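Local coordinates for DNA replication and repair protein RecF (PDB 5Z69) that probably takes part in DNA replication, recombinational repair and the SOS response as an ABC-type ATPase that binds ATP and single-stranded DNA, at residues 233-237 against 249-253. Sequence-based numbering, arbitrary orientation.
Sequences NSAGV and KLKNR
Ala235 O takes a 2.7 Å hydrogen bond from Lys249 NZ, which lies in the carbonyl plane. The same oxygen sits over one face of the Arg253 guanidinium, 3.3 Å above its plane, without bonding to NH2. It belongs to a type I beta turn, Asn233 to Gly236, in the loop between strand 227-232 and helix 243-256. The turn packs on that helix, away from the nucleotide. The Lys249 chain bends at chi3 (97°) and chi4 (-136°), which carries NZ back to the carbonyl. Its CD meets Val237 CG2 at 3.6 Å. Arg253 runs extended from CG to NE, and its NH1 gives Ser234 O a weak 2.9 Å bond at an N-H...O angle of 122°. With an alanine at Arg253, Ser234 O would probably lose this donor and Ala235 O the flat group against it. Leu250 CD2 touches Ala235 CB at 4.1 Å and also Ser234 OG, whose hydrogen-bond partner is Glu274. Leu250 and Ser234 also rest on Ile201 of helix 186-222. Asn233 OD1 accepts from Ala235 N, an Asx turn, and also from Val237 N. Asn233 ND2 donates to Val237 O at 2.7 Å, nearly in its own amide plane.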
# COMPACT_ATOMS: atom_id res chain seq x y z
N ASN A 233 -7.17 0.40 0.57
CA ASN A 233 -8.26 -0.38 1.16
C ASN A 233 -8.07 -1.88 1.00
O ASN A 233 -7.25 -2.35 0.18
CB ASN A 233 -9.62 0.05 0.59
CG ASN A 233 -9.78 -0.30 -0.87
OD1 ASN A 233 -10.04 -1.45 -1.22
ND2 ASN A 233 -9.65 0.70 -1.73
N SER A 234 -8.83 -2.64 1.78
CA SER A 234 -8.60 -4.07 1.92
C SER A 234 -9.27 -4.87 0.80
O SER A 234 -9.10 -6.09 0.72
CB SER A 234 -9.10 -4.57 3.28
OG SER A 234 -10.35 -3.99 3.60
N ALA A 235 -10.04 -4.18 -0.03
CA ALA A 235 -10.72 -4.79 -1.16
C ALA A 235 -9.82 -4.76 -2.40
O ALA A 235 -10.15 -5.38 -3.40
CB ALA A 235 -12.03 -4.08 -1.45
N GLY A 236 -8.71 -4.02 -2.30
CA GLY A 236 -7.70 -3.90 -3.32
C GLY A 236 -8.25 -3.08 -4.49
O GLY A 236 -7.73 -3.12 -5.59
N VAL A 237 -9.29 -2.30 -4.22
CA VAL A 237 -9.97 -1.58 -5.31
C VAL A 237 -9.40 -0.15 -5.41
O VAL A 237 -9.43 0.62 -4.43
CB VAL A 237 -11.49 -1.57 -5.03
CG1 VAL A 237 -12.27 -0.68 -6.00
CG2 VAL A 237 -12.03 -2.97 -5.09
N LYS A 249 -15.31 -8.94 -3.23
CA LYS A 249 -13.86 -9.03 -3.10
C LYS A 249 -13.43 -9.34 -1.67
O LYS A 249 -12.59 -10.22 -1.44
CB LYS A 249 -13.20 -7.74 -3.60
CG LYS A 249 -13.38 -7.53 -5.12
CD LYS A 249 -12.45 -6.46 -5.71
CE LYS A 249 -11.19 -7.07 -6.34
NZ LYS A 249 -9.93 -6.32 -5.96
N LEU A 250 -14.04 -8.65 -0.70
CA LEU A 250 -13.74 -8.86 0.72
C LEU A 250 -14.06 -10.28 1.13
O LEU A 250 -13.27 -10.92 1.83
CB LEU A 250 -14.53 -7.87 1.61
CG LEU A 250 -14.12 -6.39 1.57
CD1 LEU A 250 -15.03 -5.54 2.50
CD2 LEU A 250 -12.65 -6.20 1.95
N LYS A 251 -15.23 -10.75 0.72
CA LYS A 251 -15.65 -12.12 0.99
C LYS A 251 -14.69 -13.15 0.32
O LYS A 251 -14.33 -14.16 0.92
CB LYS A 251 -17.08 -12.31 0.51
CG LYS A 251 -17.63 -13.72 0.63
CD LYS A 251 -18.01 -14.05 2.06
CE LYS A 251 -18.51 -15.49 2.18
NZ LYS A 251 -17.39 -16.48 2.14
N ASN A 252 -14.26 -12.89 -0.91
CA ASN A 252 -13.32 -13.81 -1.57
C ASN A 252 -11.99 -13.86 -0.83
O ASN A 252 -11.40 -14.93 -0.62
CB ASN A 252 -13.07 -13.40 -3.03
CG ASN A 252 -14.32 -13.49 -3.89
OD1 ASN A 252 -14.40 -12.84 -4.94
ND2 ASN A 252 -15.30 -14.27 -3.45
N ARG A 253 -11.52 -12.69 -0.43
CA ARG A 253 -10.28 -12.58 0.29
C ARG A 253 -10.34 -13.27 1.65
O ARG A 253 -9.37 -13.90 2.04
CB ARG A 253 -9.89 -11.11 0.42
CG ARG A 253 -9.59 -10.51 -0.93
CD ARG A 253 -9.40 -9.01 -0.91
NE ARG A 253 -8.86 -8.59 -2.20
CZ ARG A 253 -7.87 -7.73 -2.35
NH1 ARG A 253 -7.32 -7.15 -1.29
NH2 ARG A 253 -7.44 -7.43 -3.58